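Local structure of GH127 beta-L-arabinofuranoside (Geobacillus stearothermophilus, 4QK0) at residues His53-Phe58 against Ile106-Arg111; Arg59-Glu64 against Leu119-Thr124; Tyr216-Arg221 against Thr274-Leu279; Asp434-His439 against Val455-Glu460; Leu471-Ser474 against Glu480-Leu483. The protein probably hydrolyses beta-L-arabinofuranosides, releasing L-arabinose, as a member of glycoside hydrolase family 127. All blocks are in the same frame, centred on the assembly; numbering follows the deposited sequence.

Interaction 1: residues His53-Phe58 against Ile106-Arg111; sequences HAIENF and IELLGR
Phe58 turns a face of its ring to Leu109, whose CD2 sits 3.4 Å from the ring centroid and 16° off the ring normal, a CH-pi contact. The methyl is pressed close and shifted toward the rim; Leu109 CD2 comes nearest to Phe58 CE1, at 3.3 Å. Leu109, with CG anti to the carbonyl carbon, pushes CD2 out to meet the ring although its CB does not point at the other helix. Leu108 meets the root of the same phenylalanine: its CG lies anti to the backbone N (chi1 174°), which carries its forked end across to the other helix, with Leu108 CD2 3.9 Å from Phe58 CB and Leu108 CD1 3.8 Å from Phe58 O. Ile55 adds its CG2 branch, 4.1 Å from Leu108 CD2. An alanine in place of the phenylalanine would take the ring away, and Leu109 CD2 would probably face a gap. Val79 of helix 76-92 packs against both Ile55 and Phe58, and Phe163 against Leu109. The axes of the two short helical segments approach to 10.4 Å, their directions 43° apart, an apolar helix-to-helix seam consistent with the alpha/alpha-barrel catalytic domain of this family.

Interaction 2: residues Arg59-Glu64 against Leu119-Thr124; sequences RIAAGE and LNTYYT
Ala61 puts its one methyl between two threonine methyls: CB is 4.1 Å from Thr121 CG2 and equally far from Thr124 CG2. This small apolar cluster is the tight part, and no hydrogen bond joins the two segments. Thr124 is turned with CG2 anti to its own N (chi1 -61°), which aims the methyl at Ala61 and leaves OG1 to donate to Asn120 O at 2.7 Å, approaching 36° above the carbonyl plane. Gln114 NE2 bonds to the same hydroxyl. Thr121 uses its two branches likewise, the methyl for Ala61 and OG1 for Asp76. Behind them Tyr123 N points its N-H almost straight (169°) at Asn120 OD1, 2.9 Å away and in the plane of the side-chain carbonyl; this is a capping bond at the start of helix 122-126. With an alanine in place of Thr124, Ala61 CB would probably lose one of its two methyl neighbours and Asn120 O the hydroxyl that grips it. The other side of the contact is loose. Helix 54-61 ends there in a Schellman motif, with Gly63 at positive phi, Glu64 N bonded to Arg59 O and Gly63 N to Ile60 O. Gly63 and Glu64 are exposed to solvent, and the Glu64 carboxylate turns from this cluster to Arg111 of helix 96-112.

Interaction 3: residues Tyr216-Arg221 against Thr274-Leu279; sequences YFIDQR and TAMAGL
The helical residues Tyr216-Gln220 and Thr274-Leu279 cross steeply, their N-to-C directions 115° apart and their axes 10.6 Å from each other at closest approach. The nearest CA atoms belong to Ile218 and Met276, 7.2 Å apart. Arg221 is the first residue to leave helical geometry, so the crossing falls at the C-terminal end of helix 208-220 and on the middle of helix 266-283. Ile218 carries its whole side of the contact, its CG1-CD1 branch serving Leu279 and Ala275, and CG2 serving Met276. Its CG1 lies beside the backbone N (chi1 -67°) and meets Leu279 CD1 at 3.6 Å, while the bend at chi2 carries CD1 on to Ala275 CB at 4.1 Å. The other branch, CG2, rests 4.0 Å from CG of Met276, modelled as selenomethionine. Beyond CG the Met276 chain runs on and bends at chi3 (54°), packing on Ala291, Cys292 and Leu295 of helix 286-302. Leu279 likewise has Leu199 and Leu288 as further neighbours, and Glu195 of helix 194-205 touches both Ile218 and Ala275. One isoleucine seated among side chains from successive turns of a crossing helix is plain helix packing, consistent with the alpha/alpha-barrel catalytic domain.

Interaction 4: residues Asp434-His439 against Val455-Glu460; sequences DALFVH and VKIMQE
Val438, Ile457 and Leu436 give up the most surface here, and all three point into the space between their strands. Leu436 and Ile457 meet tip to tip, CD1 to CD1 at 3.6 Å. Leu436 holds CG anti to its backbone N (chi1 -166°), and Ile457 extends its CG1 branch (chi2 165°), so the two methyls come together from opposing backbones. Val438 presents CG1 to the amide of Gln459, 3.6 Å from NE2. That amide is buried but well supplied: NE2 bonds to Tyr429 OH and Leu440 O, and OE1 accepts from Val442 N, which fixes the rotation of the group while the valine methyl packs against it. The CA atoms of Leu436 and Ile457 stay 9.8 Å apart, and no hydrogen bond spans the gap. Leu436 and Val438 bond instead through their backbones to strand 479-486, whose Leu483 also touches Ile457. Side chains from two facing sheets meeting without hydrogen bonds between the strands is consistent with a beta-sandwich, here in the middle domain.

Interaction 5: residues Leu471-Ser474 against Glu480-Leu483; sequences LTVS and EFTL
The carbonyl oxygen of Phe481 accepts a hydrogen bond from Trp520 NE1, and the Phe481 ring stacks on the same tryptophan, its CZ end meeting Val473. Phe481 CZ lies 4.0 Å from Val473 CG1, the methyl coming to the edge of the ring near its plane. The valine and the phenylalanine lie alongside, running in opposing senses. Phe481 holds CG between its backbone N and carbonyl carbon (chi1 56°), an uncommon setting that swings the ring toward Val473. The valine spreads its two methyls over two partners: CG1 for the ring, CG2 for Leu483, whose CD2 is 4.2 Å away. Leu471 CD1 comes to the same methyl, 4.3 Å from Leu483 CD2, so Leu483 CD2 lies against both Leu471 and Val473. The strands run nearly antiparallel, at 155°, yet the axes of these short segments are 11.4 Å apart and no hydrogen bond links them. Although consecutive in the chain, they belong to different sheets, a beta-arch rather than a hairpin, consistent with a beta-sandwich in the middle domain. Trp520 touches Val473 and Leu483 as well as Phe481, adding an aromatic to the apolar interior. On the other face of strand 479-486 the chemistry turns polar: Glu480 forms a salt bridge with Arg517, and Thr482 OG1 bonds to the same arginine.

How the interactions relate
From the N terminus, interactions 1 and 2 come first and cross, since helix 54-61 supplies the opening segment of both before the chain reaches helix 96-112 and then helix 122-126. They close overlapping loops of about 50 residues and touch, Phe58 packing on Thr121 and Leu119. Interaction 3 closes a later loop of the same catalytic domain, between helices 208-220 and 266-283, with its centre about 30 Å from those of the first two. Interactions 4 and 5 follow in series in the middle domain, closing much shorter loops, their centres about 7 Å apart. Strands 453-461 and 468-475 are neighbours in one sheet, 436-438 and 479-486 in the other, so both contacts bridge the same two sheets.

Interaction 1: residues His53-Phe58 against Ile106-Arg111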
# COMPACT_ATOMS: atom_id res chain seq x y z
N HIS A 53 -25.18 -23.14 -5.15
CA HIS A 53 -25.82 -23.78 -6.30
C HIS A 53 -24.87 -24.69 -7.11
O HIS A 53 -25.15 -25.01 -8.28
CB HIS A 53 -26.45 -22.72 -7.25
CG HIS A 53 -27.84 -22.30 -6.88
ND1 HIS A 53 -28.96 -22.80 -7.51
CD2 HIS A 53 -28.29 -21.43 -5.95
CE1 HIS A 53 -30.04 -22.26 -6.98
NE2 HIS A 53 -29.66 -21.42 -6.04
N ALA A 54 -23.78 -25.12 -6.55
CA ALA A 54 -22.77 -25.78 -7.38
C ALA A 54 -23.30 -27.13 -7.89
O ALA A 54 -23.07 -27.50 -9.05
CB ALA A 54 -21.44 -25.96 -6.64
N ILE A 55 -23.98 -27.86 -7.02
CA ILE A 55 -24.54 -29.17 -7.37
C ILE A 55 -25.81 -28.95 -8.21
O ILE A 55 -26.03 -29.62 -9.23
CB ILE A 55 -24.87 -29.98 -6.12
CG1 ILE A 55 -23.62 -30.27 -5.29
CG2 ILE A 55 -25.58 -31.29 -6.47
CD1 ILE A 55 -22.61 -31.17 -5.97
N GLU A 56 -26.61 -27.99 -7.78
CA GLU A 56 -27.84 -27.65 -8.45
C GLU A 56 -27.59 -27.36 -9.92
O GLU A 56 -28.35 -27.77 -10.80
CB GLU A 56 -28.53 -26.48 -7.71
CG GLU A 56 -29.95 -26.18 -8.15
CD GLU A 56 -30.88 -27.38 -8.08
OE1 GLU A 56 -30.55 -28.39 -7.39
OE2 GLU A 56 -31.94 -27.31 -8.74
N ASN A 57 -26.55 -26.59 -10.22
CA ASN A 57 -26.24 -26.29 -11.62
C ASN A 57 -26.10 -27.60 -12.45
O ASN A 57 -26.44 -27.61 -13.60
CB ASN A 57 -24.95 -25.47 -11.74
CG ASN A 57 -25.11 -24.01 -11.28
OD1 ASN A 57 -26.19 -23.43 -11.30
ND2 ASN A 57 -23.98 -23.40 -10.94
N PHE A 58 -25.52 -28.66 -11.89
CA PHE A 58 -25.37 -29.93 -12.64
C PHE A 58 -26.69 -30.65 -12.77
O PHE A 58 -26.98 -31.24 -13.81
CB PHE A 58 -24.38 -30.87 -11.97
CG PHE A 58 -22.95 -30.47 -12.16
CD1 PHE A 58 -22.31 -30.68 -13.37
CD2 PHE A 58 -22.25 -29.88 -11.11
CE1 PHE A 58 -20.99 -30.29 -13.55
CE2 PHE A 58 -20.94 -29.51 -11.28
CZ PHE A 58 -20.31 -29.68 -12.50
N ILE A 106 -20.83 -38.25 -9.16
CA ILE A 106 -20.18 -38.66 -10.39
C ILE A 106 -21.19 -39.07 -11.43
O ILE A 106 -21.05 -38.71 -12.62
CB ILE A 106 -19.16 -39.79 -10.10
CG1 ILE A 106 -17.95 -39.21 -9.39
CG2 ILE A 106 -18.71 -40.46 -11.38
CD1 ILE A 106 -17.06 -40.23 -8.70
N GLU A 107 -22.24 -39.79 -11.03
CA GLU A 107 -23.26 -40.22 -12.02
C GLU A 107 -24.03 -39.02 -12.53
O GLU A 107 -24.38 -38.95 -13.70
CB GLU A 107 -24.20 -41.28 -11.42
CG GLU A 107 -23.56 -42.68 -11.17
CD GLU A 107 -22.92 -43.35 -12.41
OE1 GLU A 107 -23.41 -43.13 -13.56
OE2 GLU A 107 -21.95 -44.12 -12.27
N LEU A 108 -24.24 -38.06 -11.64
CA LEU A 108 -24.83 -36.78 -12.03
C LEU A 108 -23.98 -36.04 -13.04
O LEU A 108 -24.47 -35.58 -14.07
CB LEU A 108 -25.09 -35.92 -10.80
CG LEU A 108 -25.58 -34.51 -11.07
CD1 LEU A 108 -26.87 -34.50 -11.84
CD2 LEU A 108 -25.77 -33.79 -9.74
N LEU A 109 -22.69 -35.95 -12.79
CA LEU A 109 -21.82 -35.38 -13.81
C LEU A 109 -21.99 -36.10 -15.14
O LEU A 109 -22.10 -35.45 -16.19
CB LEU A 109 -20.35 -35.44 -13.40
CG LEU A 109 -20.00 -34.70 -12.12
CD1 LEU A 109 -18.51 -34.84 -11.82
CD2 LEU A 109 -20.35 -33.24 -12.19
N GLY A 110 -21.96 -37.45 -15.10
CA GLY A 110 -22.16 -38.26 -16.31
C GLY A 110 -23.47 -37.95 -17.02
O GLY A 110 -23.50 -37.87 -18.25
N ARG A 111 -24.53 -37.66 -16.27
CA ARG A 111 -25.81 -37.23 -16.94
C ARG A 111 -25.80 -35.80 -17.41
O ARG A 111 -26.53 -35.47 -18.31
CB ARG A 111 -27.01 -37.50 -16.02
CG ARG A 111 -27.14 -38.99 -15.64
CD ARG A 111 -28.44 -39.31 -14.89
NE ARG A 111 -28.65 -38.56 -13.64
CZ ARG A 111 -28.14 -38.87 -12.45
NH1 ARG A 111 -27.36 -39.93 -12.30
NH2 ARG A 111 -28.37 -38.11 -11.39

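Interaction 2: residues Arg59-Glu64 against Leu119-Thr124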
# COMPACT_ATOMS: atom_id res chain seq x y z
N ARG A 59 -27.52 -30.56 -11.73
CA ARG A 59 -28.87 -31.05 -11.84
C ARG A 59 -29.61 -30.41 -12.99
O ARG A 59 -30.25 -31.11 -13.79
CB ARG A 59 -29.65 -30.77 -10.57
CG ARG A 59 -29.38 -31.77 -9.51
CD ARG A 59 -30.56 -31.92 -8.58
NE ARG A 59 -30.04 -32.61 -7.44
CZ ARG A 59 -29.49 -32.02 -6.39
NH1 ARG A 59 -29.45 -30.69 -6.29
NH2 ARG A 59 -28.99 -32.78 -5.43
N ILE A 60 -29.58 -29.08 -13.04
CA ILE A 60 -30.29 -28.38 -14.09
C ILE A 60 -29.73 -28.84 -15.41
O ILE A 60 -30.46 -29.16 -16.35
CB ILE A 60 -30.17 -26.87 -13.91
CG1 ILE A 60 -30.87 -26.45 -12.59
CG2 ILE A 60 -30.79 -26.14 -15.09
CD1 ILE A 60 -30.57 -25.03 -12.14
N ALA A 61 -28.42 -28.91 -15.49
CA ALA A 61 -27.78 -29.26 -16.76
C ALA A 61 -28.14 -30.68 -17.18
O ALA A 61 -28.13 -30.98 -18.34
CB ALA A 61 -26.26 -29.09 -16.66
N ALA A 62 -28.38 -31.57 -16.23
CA ALA A 62 -28.72 -32.96 -16.55
C ALA A 62 -30.19 -33.07 -16.85
O ALA A 62 -30.68 -34.14 -17.14
CB ALA A 62 -28.39 -33.86 -15.39
N GLY A 63 -30.91 -31.95 -16.81
CA GLY A 63 -32.36 -31.97 -17.03
C GLY A 63 -33.16 -32.58 -15.89
O GLY A 63 -34.24 -33.08 -16.11
N GLU A 64 -32.63 -32.51 -14.67
CA GLU A 64 -33.28 -33.09 -13.51
C GLU A 64 -33.77 -32.02 -12.57
O GLU A 64 -34.27 -32.30 -11.51
CB GLU A 64 -32.31 -34.02 -12.80
CG GLU A 64 -32.08 -35.28 -13.61
CD GLU A 64 -30.87 -36.08 -13.19
OE1 GLU A 64 -30.46 -35.99 -12.00
OE2 GLU A 64 -30.32 -36.79 -14.08
N LEU A 119 -18.60 -30.93 -20.76
CA LEU A 119 -19.23 -30.88 -19.44
C LEU A 119 -18.98 -29.50 -18.78
O LEU A 119 -17.88 -29.22 -18.22
CB LEU A 119 -18.61 -31.92 -18.55
CG LEU A 119 -19.43 -32.60 -17.45
CD1 LEU A 119 -18.53 -33.00 -16.32
CD2 LEU A 119 -20.61 -31.82 -16.94
N ASN A 120 -19.99 -28.65 -18.86
CA ASN A 120 -19.85 -27.28 -18.31
C ASN A 120 -21.23 -26.72 -18.09
O ASN A 120 -21.98 -26.54 -19.06
CB ASN A 120 -19.05 -26.40 -19.26
CG ASN A 120 -18.79 -25.02 -18.68
OD1 ASN A 120 -19.67 -24.17 -18.62
ND2 ASN A 120 -17.56 -24.79 -18.26
N THR A 121 -21.57 -26.45 -16.83
CA THR A 121 -22.93 -26.02 -16.52
C THR A 121 -23.25 -24.64 -17.05
O THR A 121 -24.32 -24.43 -17.64
CB THR A 121 -23.22 -26.09 -15.03
OG1 THR A 121 -22.30 -25.25 -14.33
CG2 THR A 121 -23.09 -27.51 -14.54
N TYR A 122 -22.30 -23.72 -16.96
CA TYR A 122 -22.55 -22.36 -17.40
C TYR A 122 -22.89 -22.28 -18.87
O TYR A 122 -23.83 -21.59 -19.27
CB TYR A 122 -21.31 -21.53 -17.11
CG TYR A 122 -21.41 -20.07 -17.54
CD1 TYR A 122 -21.02 -19.69 -18.79
CD2 TYR A 122 -21.89 -19.08 -16.66
CE1 TYR A 122 -21.11 -18.36 -19.20
CE2 TYR A 122 -21.97 -17.75 -17.04
CZ TYR A 122 -21.59 -17.40 -18.31
OH TYR A 122 -21.71 -16.12 -18.75
N TYR A 123 -22.12 -22.98 -19.70
CA TYR A 123 -22.40 -23.01 -21.17
C TYR A 123 -23.41 -24.06 -21.61
O TYR A 123 -23.64 -24.22 -22.77
CB TYR A 123 -21.10 -23.22 -21.92
CG TYR A 123 -20.28 -21.97 -21.97
CD1 TYR A 123 -20.69 -20.88 -22.74
CD2 TYR A 123 -19.12 -21.85 -21.23
CE1 TYR A 123 -19.92 -19.73 -22.79
CE2 TYR A 123 -18.35 -20.73 -21.28
CZ TYR A 123 -18.76 -19.67 -22.03
OH TYR A 123 -17.96 -18.57 -22.08
N THR A 124 -23.95 -24.81 -20.69
CA THR A 124 -25.09 -25.67 -20.99
C THR A 124 -26.40 -24.98 -20.62
O THR A 124 -27.32 -25.03 -21.38
CB THR A 124 -25.02 -26.99 -20.24
OG1 THR A 124 -23.82 -27.69 -20.64
CG2 THR A 124 -26.25 -27.83 -20.54

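Interaction 3: residues Tyr216-Arg221 against Thr274-Leu279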
# COMPACT_ATOMS: atom_id res chain seq x y z
N TYR A 216 1.00 -29.02 -26.29
CA TYR A 216 0.47 -28.05 -27.21
C TYR A 216 0.06 -26.75 -26.44
O TYR A 216 0.35 -25.64 -26.87
CB TYR A 216 -0.76 -28.56 -28.04
CG TYR A 216 -1.59 -27.38 -28.45
CD1 TYR A 216 -1.19 -26.56 -29.48
CD2 TYR A 216 -2.70 -27.01 -27.71
CE1 TYR A 216 -1.94 -25.43 -29.80
CE2 TYR A 216 -3.45 -25.90 -28.03
CZ TYR A 216 -3.06 -25.11 -29.03
OH TYR A 216 -3.81 -23.97 -29.30
N PHE A 217 -0.68 -26.90 -25.35
CA PHE A 217 -1.20 -25.71 -24.63
C PHE A 217 -0.05 -24.81 -24.09
O PHE A 217 -0.08 -23.61 -24.20
CB PHE A 217 -2.08 -26.16 -23.46
CG PHE A 217 -3.51 -26.51 -23.86
CD1 PHE A 217 -4.29 -25.63 -24.55
CD2 PHE A 217 -4.04 -27.72 -23.52
CE1 PHE A 217 -5.61 -25.93 -24.87
CE2 PHE A 217 -5.35 -28.03 -23.81
CZ PHE A 217 -6.15 -27.14 -24.50
N ILE A 218 0.97 -25.46 -23.56
CA ILE A 218 2.16 -24.78 -23.10
C ILE A 218 2.96 -24.13 -24.23
O ILE A 218 3.36 -22.97 -24.10
CB ILE A 218 3.04 -25.77 -22.29
CG1 ILE A 218 2.35 -26.16 -20.98
CG2 ILE A 218 4.42 -25.21 -22.02
CD1 ILE A 218 2.09 -25.01 -20.02
N ASP A 219 3.16 -24.83 -25.35
CA ASP A 219 3.95 -24.25 -26.45
C ASP A 219 3.22 -23.16 -27.17
O ASP A 219 3.86 -22.29 -27.72
CB ASP A 219 4.43 -25.31 -27.49
CG ASP A 219 5.39 -26.29 -26.89
OD1 ASP A 219 6.11 -25.95 -25.90
OD2 ASP A 219 5.45 -27.43 -27.43
N GLN A 220 1.90 -23.17 -27.12
CA GLN A 220 1.14 -22.17 -27.86
C GLN A 220 0.98 -20.83 -27.11
O GLN A 220 0.79 -19.78 -27.73
CB GLN A 220 -0.24 -22.68 -28.15
CG GLN A 220 -0.95 -21.86 -29.20
CD GLN A 220 -0.27 -21.92 -30.57
OE1 GLN A 220 0.41 -22.87 -30.92
NE2 GLN A 220 -0.48 -20.89 -31.36
N ARG A 221 1.06 -20.88 -25.79
CA ARG A 221 0.86 -19.71 -24.94
C ARG A 221 1.85 -18.63 -25.26
O ARG A 221 3.07 -18.85 -25.33
CB ARG A 221 0.97 -20.07 -23.47
CG ARG A 221 0.20 -19.16 -22.57
CD ARG A 221 0.38 -19.51 -21.11
NE ARG A 221 -0.61 -18.78 -20.31
CZ ARG A 221 -1.89 -19.14 -20.18
NH1 ARG A 221 -2.35 -20.22 -20.81
NH2 ARG A 221 -2.73 -18.42 -19.43
N THR A 274 4.19 -25.67 -12.96
CA THR A 274 4.09 -27.05 -12.52
C THR A 274 3.94 -27.96 -13.81
O THR A 274 4.61 -28.96 -13.92
CB THR A 274 2.90 -27.21 -11.61
OG1 THR A 274 3.11 -26.52 -10.37
CG2 THR A 274 2.60 -28.69 -11.32
N ALA A 275 3.13 -27.54 -14.76
CA ALA A 275 2.98 -28.21 -16.02
C ALA A 275 4.32 -28.23 -16.83
O ALA A 275 4.73 -29.26 -17.34
CB ALA A 275 1.87 -27.63 -16.84
N MSE A 276 4.98 -27.09 -16.88
CA MSE A 276 6.23 -27.00 -17.60
C MSE A 276 7.24 -27.97 -17.07
O MSE A 276 7.94 -28.60 -17.85
CB MSE A 276 6.80 -25.60 -17.54
CG MSE A 276 5.92 -24.63 -18.32
SE MSE A 276 6.52 -22.79 -17.90
CE MSE A 276 8.44 -22.78 -18.28
N ALA A 277 7.34 -28.10 -15.75
CA ALA A 277 8.31 -29.00 -15.13
C ALA A 277 8.00 -30.47 -15.39
O ALA A 277 8.91 -31.26 -15.65
CB ALA A 277 8.39 -28.75 -13.66
N GLY A 278 6.73 -30.83 -15.31
CA GLY A 278 6.25 -32.17 -15.67
C GLY A 278 6.55 -32.51 -17.13
O GLY A 278 7.02 -33.59 -17.40
N LEU A 279 6.31 -31.59 -18.06
CA LEU A 279 6.60 -31.80 -19.45
C LEU A 279 8.11 -31.87 -19.74
O LEU A 279 8.55 -32.73 -20.47
CB LEU A 279 6.03 -30.71 -20.30
CG LEU A 279 4.52 -30.71 -20.41
CD1 LEU A 279 4.06 -29.34 -20.93
CD2 LEU A 279 4.01 -31.84 -21.30

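Interaction 4: residues Asp434-His439 against Val455-Glu460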
# COMPACT_ATOMS: atom_id res chain seq x y z
N ASP A 434 16.42 -45.90 -9.42
CA ASP A 434 17.68 -45.56 -8.77
C ASP A 434 17.70 -45.58 -7.22
O ASP A 434 18.77 -45.79 -6.66
CB ASP A 434 18.13 -44.15 -9.18
CG ASP A 434 18.55 -44.04 -10.66
OD1 ASP A 434 18.46 -45.04 -11.43
OD2 ASP A 434 19.02 -42.92 -11.02
N ALA A 435 16.57 -45.33 -6.54
CA ALA A 435 16.57 -45.07 -5.10
C ALA A 435 15.19 -44.90 -4.48
O ALA A 435 14.22 -44.59 -5.18
CB ALA A 435 17.39 -43.81 -4.84
N LEU A 436 15.08 -45.13 -3.18
CA LEU A 436 13.92 -44.65 -2.41
C LEU A 436 14.33 -43.33 -1.69
O LEU A 436 15.30 -43.31 -0.91
CB LEU A 436 13.44 -45.70 -1.43
CG LEU A 436 12.06 -45.58 -0.76
CD1 LEU A 436 12.19 -45.03 0.62
CD2 LEU A 436 11.05 -44.77 -1.54
N PHE A 437 13.66 -42.24 -2.03
CA PHE A 437 13.95 -40.88 -1.49
C PHE A 437 12.98 -40.53 -0.37
O PHE A 437 11.79 -40.79 -0.51
CB PHE A 437 13.85 -39.80 -2.57
CG PHE A 437 14.93 -39.89 -3.60
CD1 PHE A 437 16.16 -39.36 -3.36
CD2 PHE A 437 14.71 -40.58 -4.77
CE1 PHE A 437 17.16 -39.48 -4.29
CE2 PHE A 437 15.70 -40.70 -5.73
CZ PHE A 437 16.94 -40.16 -5.48
N VAL A 438 13.52 -40.04 0.75
CA VAL A 438 12.73 -39.47 1.84
C VAL A 438 12.82 -37.93 1.74
O VAL A 438 13.90 -37.36 1.93
CB VAL A 438 13.24 -39.95 3.20
CG1 VAL A 438 12.30 -39.51 4.31
CG2 VAL A 438 13.30 -41.47 3.20
N HIS A 439 11.71 -37.30 1.38
CA HIS A 439 11.66 -35.83 1.26
C HIS A 439 11.29 -35.16 2.58
O HIS A 439 11.93 -34.19 2.99
CB HIS A 439 10.61 -35.39 0.28
CG HIS A 439 10.84 -35.86 -1.10
ND1 HIS A 439 12.10 -35.93 -1.66
CD2 HIS A 439 9.97 -36.29 -2.03
CE1 HIS A 439 11.99 -36.39 -2.88
NE2 HIS A 439 10.70 -36.60 -3.14
N VAL A 455 9.71 -53.91 0.17
CA VAL A 455 10.45 -53.26 1.27
C VAL A 455 9.54 -52.38 2.10
O VAL A 455 8.79 -51.56 1.56
CB VAL A 455 11.60 -52.38 0.76
CG1 VAL A 455 12.39 -51.81 1.93
CG2 VAL A 455 12.51 -53.17 -0.15
N LYS A 456 9.63 -52.55 3.40
CA LYS A 456 8.86 -51.80 4.34
C LYS A 456 9.80 -50.81 5.05
O LYS A 456 10.85 -51.16 5.59
CB LYS A 456 8.20 -52.76 5.33
CG LYS A 456 6.91 -52.24 5.91
CD LYS A 456 7.16 -51.51 7.21
CE LYS A 456 5.88 -50.93 7.82
NZ LYS A 456 5.24 -51.83 8.82
N ILE A 457 9.39 -49.54 5.05
CA ILE A 457 10.13 -48.49 5.74
C ILE A 457 9.25 -47.72 6.72
O ILE A 457 8.14 -47.36 6.39
CB ILE A 457 10.79 -47.58 4.72
CG1 ILE A 457 11.93 -48.36 4.12
CG2 ILE A 457 11.34 -46.32 5.40
CD1 ILE A 457 12.48 -47.78 2.87
N MSE A 458 9.74 -47.57 7.94
CA MSE A 458 9.01 -46.92 9.02
C MSE A 458 9.81 -45.71 9.43
O MSE A 458 11.04 -45.82 9.60
CB MSE A 458 8.98 -47.87 10.20
CG MSE A 458 7.62 -48.11 10.82
SE MSE A 458 7.63 -49.74 11.88
CE MSE A 458 8.44 -51.01 10.59
N GLN A 459 9.14 -44.56 9.59
CA GLN A 459 9.75 -43.35 10.21
C GLN A 459 9.11 -43.08 11.55
O GLN A 459 7.89 -42.94 11.61
CB GLN A 459 9.42 -42.11 9.42
CG GLN A 459 10.39 -41.69 8.39
CD GLN A 459 10.16 -40.28 7.91
OE1 GLN A 459 10.45 -39.31 8.62
NE2 GLN A 459 9.64 -40.16 6.72
N GLU A 460 9.91 -42.94 12.60
CA GLU A 460 9.40 -42.49 13.91
C GLU A 460 10.13 -41.20 14.25
O GLU A 460 11.36 -41.15 14.22
CB GLU A 460 9.65 -43.52 15.01
CG GLU A 460 9.03 -44.89 14.70
CD GLU A 460 9.32 -45.96 15.77
OE1 GLU A 460 10.48 -46.43 15.89
OE2 GLU A 460 8.37 -46.33 16.48

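Interaction 5: residues Leu471-Ser474 against Glu480-Leu483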
# COMPACT_ATOMS: atom_id res chain seq x y z
N LEU A 471 14.53 -44.36 11.31
CA LEU A 471 14.05 -45.11 10.14
C LEU A 471 14.40 -46.58 10.29
O LEU A 471 15.56 -46.94 10.45
CB LEU A 471 14.74 -44.66 8.86
CG LEU A 471 14.47 -43.27 8.38
CD1 LEU A 471 15.44 -42.92 7.27
CD2 LEU A 471 13.08 -43.19 7.82
N THR A 472 13.39 -47.41 10.24
CA THR A 472 13.56 -48.84 10.25
C THR A 472 13.31 -49.35 8.85
O THR A 472 12.30 -49.03 8.23
CB THR A 472 12.61 -49.52 11.23
OG1 THR A 472 12.78 -48.92 12.51
CG2 THR A 472 12.97 -50.99 11.37
N VAL A 473 14.30 -50.06 8.33
CA VAL A 473 14.27 -50.52 6.97
C VAL A 473 14.16 -52.03 7.01
O VAL A 473 15.10 -52.71 7.44
CB VAL A 473 15.55 -50.10 6.20
CG1 VAL A 473 15.49 -50.58 4.76
CG2 VAL A 473 15.70 -48.57 6.24
N SER A 474 13.07 -52.57 6.47
CA SER A 474 12.86 -54.01 6.44
C SER A 474 12.53 -54.58 5.09
O SER A 474 11.40 -54.60 4.69
CB SER A 474 11.74 -54.33 7.39
OG SER A 474 12.12 -53.80 8.62
N GLU A 480 20.68 -54.98 -1.86
CA GLU A 480 21.39 -53.77 -2.05
C GLU A 480 20.45 -52.77 -2.74
O GLU A 480 19.87 -53.08 -3.77
CB GLU A 480 22.62 -54.00 -2.90
CG GLU A 480 23.55 -52.81 -3.06
CD GLU A 480 24.64 -53.05 -4.09
OE1 GLU A 480 24.68 -54.14 -4.72
OE2 GLU A 480 25.47 -52.13 -4.27
N PHE A 481 20.27 -51.62 -2.13
CA PHE A 481 19.63 -50.51 -2.79
C PHE A 481 20.00 -49.20 -2.07
O PHE A 481 20.62 -49.19 -0.98
CB PHE A 481 18.11 -50.71 -2.87
CG PHE A 481 17.45 -50.94 -1.54
CD1 PHE A 481 17.05 -49.91 -0.74
CD2 PHE A 481 17.25 -52.24 -1.08
CE1 PHE A 481 16.49 -50.15 0.51
CE2 PHE A 481 16.69 -52.51 0.17
CZ PHE A 481 16.30 -51.45 0.97
N THR A 482 19.60 -48.10 -2.70
CA THR A 482 19.94 -46.76 -2.24
C THR A 482 18.76 -46.08 -1.57
O THR A 482 17.62 -46.13 -2.05
CB THR A 482 20.44 -45.92 -3.38
OG1 THR A 482 21.54 -46.60 -3.97
CG2 THR A 482 20.85 -44.57 -2.88
N LEU A 483 19.02 -45.57 -0.39
CA LEU A 483 18.09 -44.72 0.35
C LEU A 483 18.59 -43.30 0.24
O LEU A 483 19.76 -43.03 0.59
CB LEU A 483 18.11 -45.09 1.82
CG LEU A 483 16.78 -45.13 2.47
CD1 LEU A 483 16.03 -46.33 1.87
CD2 LEU A 483 16.96 -45.26 3.98